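Local structure of Mgp-operon protein 3 (6RJ1) at residues T502-Q505 with K506-E510; G589-K592 with A593-N597; E88-K91 with A92-G95. The protein probably takes part in cell adhesion as the P40/P90 surface protein of Mycoplasma pneumoniae, probably acting together with the adhesin P1. All coordinates share one frame; numbering follows the deposited sequence.

Contact 1 (T502-Q505 with K506-E510)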
# COMPACT_ATOMS: atom_id res chain seq x y z
N THR A 502 -3.00 -10.58 -16.70
CA THR A 502 -2.43 -11.48 -17.70
C THR A 502 -1.30 -12.26 -17.03
O THR A 502 -0.77 -11.82 -16.00
CB THR A 502 -1.92 -10.71 -18.95
OG1 THR A 502 -0.98 -9.71 -18.56
CG2 THR A 502 -3.05 -10.09 -19.76
N ASP A 503 -0.90 -13.41 -17.62
CA ASP A 503 0.21 -14.20 -17.09
C ASP A 503 1.53 -13.42 -17.24
O ASP A 503 2.41 -13.53 -16.38
CB ASP A 503 0.31 -15.57 -17.77
CG ASP A 503 1.33 -16.50 -17.12
OD1 ASP A 503 1.25 -16.71 -15.88
OD2 ASP A 503 2.20 -17.03 -17.86
N LYS A 504 1.62 -12.60 -18.30
CA LYS A 504 2.76 -11.75 -18.56
C LYS A 504 2.89 -10.69 -17.45
O LYS A 504 4.00 -10.44 -16.98
CB LYS A 504 2.64 -11.09 -19.95
CG LYS A 504 3.99 -10.79 -20.61
CD LYS A 504 4.71 -12.04 -21.15
CE LYS A 504 4.57 -12.23 -22.65
NZ LYS A 504 3.23 -12.73 -23.03
N GLN A 505 1.75 -10.15 -16.98
CA GLN A 505 1.73 -9.16 -15.91
C GLN A 505 2.23 -9.71 -14.58
O GLN A 505 2.89 -8.98 -13.84
CB GLN A 505 0.35 -8.50 -15.78
CG GLN A 505 0.20 -7.29 -16.70
CD GLN A 505 -1.21 -6.80 -16.75
OE1 GLN A 505 -2.09 -7.43 -17.34
NE2 GLN A 505 -1.45 -5.64 -16.15
N LYS A 506 1.97 -11.01 -14.31
CA LYS A 506 2.46 -11.70 -13.11
C LYS A 506 3.98 -11.85 -13.25
O LYS A 506 4.72 -11.50 -12.32
CB LYS A 506 1.80 -13.09 -12.97
CG LYS A 506 2.10 -13.78 -11.64
CD LYS A 506 1.28 -15.07 -11.43
CE LYS A 506 1.92 -16.30 -12.02
NZ LYS A 506 1.07 -17.50 -11.81
N GLN A 507 4.43 -12.35 -14.43
CA GLN A 507 5.83 -12.58 -14.81
C GLN A 507 6.67 -11.33 -14.57
O GLN A 507 7.74 -11.43 -13.99
CB GLN A 507 5.94 -13.02 -16.28
CG GLN A 507 5.52 -14.46 -16.54
CD GLN A 507 5.48 -14.77 -18.03
OE1 GLN A 507 6.36 -14.40 -18.80
NE2 GLN A 507 4.44 -15.47 -18.45
N PHE A 508 6.15 -10.14 -14.96
CA PHE A 508 6.81 -8.86 -14.75
C PHE A 508 7.14 -8.60 -13.28
O PHE A 508 8.28 -8.26 -12.97
CB PHE A 508 5.96 -7.70 -15.31
CG PHE A 508 6.31 -7.33 -16.73
CD1 PHE A 508 7.42 -6.55 -17.01
CD2 PHE A 508 5.52 -7.77 -17.79
CE1 PHE A 508 7.74 -6.21 -18.32
CE2 PHE A 508 5.85 -7.44 -19.11
CZ PHE A 508 6.97 -6.69 -19.36
N VAL A 509 6.16 -8.81 -12.39
CA VAL A 509 6.31 -8.59 -10.94
C VAL A 509 7.27 -9.62 -10.36
O VAL A 509 8.24 -9.24 -9.70
CB VAL A 509 4.93 -8.57 -10.21
CG1 VAL A 509 5.09 -8.40 -8.70
CG2 VAL A 509 4.02 -7.48 -10.78
N GLU A 510 7.01 -10.91 -10.63
CA GLU A 510 7.77 -12.06 -10.13
C GLU A 510 9.21 -12.12 -10.61
O GLU A 510 10.06 -12.57 -9.85
CB GLU A 510 7.04 -13.38 -10.43
CG GLU A 510 5.82 -13.62 -9.55
CD GLU A 510 5.11 -14.95 -9.74
OE1 GLU A 510 5.35 -15.62 -10.77
OE2 GLU A 510 4.31 -15.32 -8.85
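The side-chain amide of Q507 lies over the carboxylate of D503, one helical turn earlier, and its NE2 gives a hydrogen bond to OD2 at 2.8 Å. The donor comes from above the carboxylate plane while OD2 stays close to the plane of the amide, and the two flat groups are turned 71° against each other. D503 reaches this place because CG stands anti to the backbone N (chi1 -172°), which places the carboxylate beside the side chain of Q507. Its other oxygen, OD1, faces K506 with NZ 4.1 Å away, an attraction of opposite charges that falls short of a salt bridge. An acid at the start of a helix would probably also be favoured by the positive end of the helix dipole.

T502 is the N-cap. Its OG1 accepts the backbone N-H of Q505 at 3.2 Å and donates to Q505 OE1 at 2.8 Å, meeting a lone pair in the carbonyl plane; the hydroxyl thus makes two bonds to one residue, one to its backbone N and one to its side chain, and the buried Q505 amide is oriented. Regular helical bonding follows, with Q507 N to D503 O at 3.0 Å and F508 N to K504 O at 3.0 Å. The F508 ring turns its edge to K504 O, with CD2 3.2 Å from that oxygen.

Helix 503-511 packs on helix 591-595 through Q505, which touches Y591 and V595; F508 makes a cation-pi contact with R689, and K506 forms a long, weak ion pair with E497 of strand 496-498.

Contact 2 (G589-K592 with A593-N597)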
# COMPACT_ATOMS: atom_id res chain seq x y z
N GLY A 589 -1.22 -1.60 -30.53
CA GLY A 589 -2.36 -0.90 -29.96
C GLY A 589 -3.27 -1.74 -29.09
O GLY A 589 -3.35 -2.96 -29.24
N GLY A 590 -3.96 -1.06 -28.18
CA GLY A 590 -4.92 -1.68 -27.28
C GLY A 590 -4.35 -1.94 -25.92
O GLY A 590 -3.13 -2.05 -25.78
N TYR A 591 -5.23 -2.05 -24.91
CA TYR A 591 -4.81 -2.30 -23.53
C TYR A 591 -4.00 -3.58 -23.39
O TYR A 591 -2.91 -3.52 -22.82
CB TYR A 591 -6.00 -2.29 -22.55
CG TYR A 591 -5.58 -2.49 -21.10
CD1 TYR A 591 -5.10 -1.44 -20.34
CD2 TYR A 591 -5.65 -3.75 -20.51
CE1 TYR A 591 -4.70 -1.63 -19.01
CE2 TYR A 591 -5.26 -3.96 -19.18
CZ TYR A 591 -4.79 -2.89 -18.43
OH TYR A 591 -4.39 -3.08 -17.13
N LYS A 592 -4.51 -4.72 -23.90
CA LYS A 592 -3.84 -6.02 -23.76
C LYS A 592 -2.47 -6.07 -24.41
O LYS A 592 -1.55 -6.62 -23.80
CB LYS A 592 -4.71 -7.19 -24.25
CG LYS A 592 -4.35 -8.50 -23.53
CD LYS A 592 -5.32 -9.64 -23.83
CE LYS A 592 -5.52 -10.55 -22.64
NZ LYS A 592 -6.33 -9.91 -21.56
N ALA A 593 -2.31 -5.49 -25.60
CA ALA A 593 -1.01 -5.49 -26.28
C ALA A 593 0.02 -4.69 -25.50
O ALA A 593 1.18 -5.12 -25.42
CB ALA A 593 -1.15 -4.95 -27.69
N LEU A 594 -0.40 -3.56 -24.90
CA LEU A 594 0.47 -2.68 -24.11
C LEU A 594 0.95 -3.35 -22.83
O LEU A 594 2.14 -3.29 -22.53
CB LEU A 594 -0.22 -1.35 -23.77
CG LEU A 594 -0.40 -0.34 -24.90
CD1 LEU A 594 -1.35 0.75 -24.48
CD2 LEU A 594 0.91 0.28 -25.31
N VAL A 595 0.04 -4.00 -22.09
CA VAL A 595 0.37 -4.65 -20.82
C VAL A 595 1.15 -5.96 -21.04
O VAL A 595 1.93 -6.35 -20.16
CB VAL A 595 -0.85 -4.84 -19.87
CG1 VAL A 595 -1.43 -3.48 -19.48
CG2 VAL A 595 -1.92 -5.75 -20.47
N GLU A 596 0.98 -6.61 -22.21
CA GLU A 596 1.71 -7.83 -22.52
C GLU A 596 3.02 -7.55 -23.27
O GLU A 596 3.74 -8.50 -23.59
CB GLU A 596 0.82 -8.84 -23.28
CG GLU A 596 -0.31 -9.42 -22.44
CD GLU A 596 -1.14 -10.52 -23.09
OE1 GLU A 596 -1.38 -11.55 -22.42
OE2 GLU A 596 -1.56 -10.36 -24.26
N ASN A 597 3.36 -6.26 -23.52
CA ASN A 597 4.61 -5.86 -24.18
C ASN A 597 5.81 -6.37 -23.39
O ASN A 597 5.84 -6.28 -22.17
CB ASN A 597 4.69 -4.36 -24.41
CG ASN A 597 5.90 -3.95 -25.21
OD1 ASN A 597 6.90 -3.52 -24.66
ND2 ASN A 597 5.82 -4.06 -26.53
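Helix 591-595 is a short helix entered through glycine, with G590 as its N-cap, and one turn on from Y591, V595 packs over the tyrosine ring. The methyl CG1 of V595 stands above one face of the ring in a CH-pi contact, 3.8 Å from the ring centroid and displaced toward the rim on the hydroxyl side, where CZ lies 3.6 Å from it. CG of Y591 is anti to the backbone N (chi1 -178°), and this lays the ring alongside the following turn.

Backbone bonds tie the same turn: L594 N to G590 O at 3.2 Å, V595 N to Y591 O at 3.1 Å and E596 N to K592 O at 3.0 Å. At G590 (phi 99°) a CB would press on the carbonyl O of G589, which calls for glycine. H731 meets the Y591 ring with its plane about 20° away from parallel.

K592 and E596 touch through the lysine's aliphatic part, CG being 3.4 Å from OE2. Their charged ends remain apart, NZ to OE1 measuring 5.3 Å, so the pair joins by van der Waals contact and probably gains only a modest electrostatic attraction, while the side chains of Y591 and V595 are probably held mainly by dispersion and the CH-pi contact.

Contact 3 (E88-K91 with A92-G95)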
# COMPACT_ATOMS: atom_id res chain seq x y z
N GLU A 88 10.40 -8.48 26.47
CA GLU A 88 10.54 -7.12 25.95
C GLU A 88 9.27 -6.30 26.22
O GLU A 88 9.37 -5.11 26.50
CB GLU A 88 10.84 -7.14 24.44
CG GLU A 88 12.25 -6.70 24.06
CD GLU A 88 12.57 -5.23 24.21
OE1 GLU A 88 11.80 -4.39 23.68
OE2 GLU A 88 13.60 -4.91 24.85
N SER A 89 8.09 -6.95 26.12
CA SER A 89 6.79 -6.33 26.37
C SER A 89 6.67 -5.88 27.82
O SER A 89 6.13 -4.81 28.10
CB SER A 89 5.67 -7.30 26.02
OG SER A 89 5.46 -7.37 24.62
N GLN A 90 7.22 -6.69 28.75
CA GLN A 90 7.25 -6.38 30.18
C GLN A 90 8.27 -5.27 30.40
O GLN A 90 8.02 -4.38 31.21
CB GLN A 90 7.61 -7.63 31.00
CG GLN A 90 7.27 -7.52 32.49
CD GLN A 90 5.80 -7.77 32.80
OE1 GLN A 90 5.03 -6.85 33.09
NE2 GLN A 90 5.39 -9.03 32.76
N LYS A 91 9.39 -5.30 29.65
CA LYS A 91 10.47 -4.31 29.72
C LYS A 91 9.93 -2.93 29.31
O LYS A 91 10.20 -1.94 29.99
CB LYS A 91 11.65 -4.74 28.83
CG LYS A 91 12.96 -4.01 29.13
CD LYS A 91 14.04 -4.38 28.13
CE LYS A 91 15.29 -3.55 28.29
NZ LYS A 91 16.29 -3.84 27.24
N ALA A 92 9.13 -2.90 28.23
CA ALA A 92 8.50 -1.71 27.67
C ALA A 92 7.43 -1.14 28.60
O ALA A 92 7.23 0.08 28.61
CB ALA A 92 7.91 -2.01 26.31
N LEU A 93 6.76 -2.01 29.40
CA LEU A 93 5.72 -1.62 30.36
C LEU A 93 6.32 -0.71 31.43
O LEU A 93 5.70 0.31 31.78
CB LEU A 93 5.09 -2.87 31.03
CG LEU A 93 3.55 -2.96 31.06
CD1 LEU A 93 3.11 -4.30 31.60
CD2 LEU A 93 2.93 -1.86 31.92
N ASN A 94 7.55 -1.04 31.89
CA ASN A 94 8.33 -0.30 32.88
C ASN A 94 8.76 1.10 32.40
O ASN A 94 9.26 1.90 33.20
CB ASN A 94 9.54 -1.13 33.32
CG ASN A 94 9.20 -2.34 34.16
OD1 ASN A 94 8.20 -3.05 33.94
ND2 ASN A 94 10.04 -2.63 35.14
N GLY A 95 8.56 1.38 31.10
CA GLY A 95 8.86 2.66 30.46
C GLY A 95 10.34 2.91 30.31
O GLY A 95 10.85 3.91 30.82
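In the last turns around residues 88-95 the bond from A92 N to E88 O is well formed at 2.8 Å, whereas L93 N to S89 O, at 3.2 Å, is bent, and L93 N also makes a weak bond to Q90 O. N94 N reaches Q90 O only in a weak bond of 3.4 Å. G95, at a positive phi of 71°, turns the chain and bonds through its N to A92 O at 3.1 Å, a step that glycine accommodates easily.

Among the side chains, Q90 and L93 make the one direct meeting across the turn. The amide oxygen OE1 of Q90 comes to 3.5 Å from the methyl CD1 of L93, a van der Waals contact between a polar and an apolar end. Q90 gets there because its chain leaves anti to the backbone N (chi1 -163°) and then bends at chi2 (80°), so that the amide stands out from the helix and OE1 turns toward CD1 of L93. On another side of the helix the methyl of A92 lies against the carbonyl of E88, CB to O being 3.4 Å, and this small residue also packs on L61 and R63. S89, whose hydroxyl is hydrogen-bonded to L61 O, helps hold the helix against that neighbouring segment.

K91 extends its chain fully, back beside E88, and forms a long salt bridge with it, NZ to OE2 at 3.8 Å. The other oxygen of the same carboxylate takes part in a long, weak ion pair with R63, so the two carboxylate oxygens each have a distant positive partner, which would probably favour the ionised form.

With Q90, K91, N94 and G95 all exposed, the chemistry is that of a surface helix: the long ion pair of E88 and K91 probably adds a weak, solvent-screened attraction to the backbone bonds.

In the fold
From the N terminus the chain first meets contact 3, on helix 86-93, between strands 82-84 and 114-121. Contacts 1 and 2 come much later, on helices 503-511 and 591-595, both within the MgpC adhesin family region. Each contact spans a single helical stretch and closes only a local turn; the three follow in series, and none nests within or crosses another. Contacts 1 and 2 nevertheless meet in space, with T502 and Q505 against helix 591-595 and F508 beside N597, so two helices separated by strands 538-546, 549-563 and 575-577 come together. Contact 3 stands apart on the opposite side of the chain's centre, its centre about 45 Å from that of contact 1.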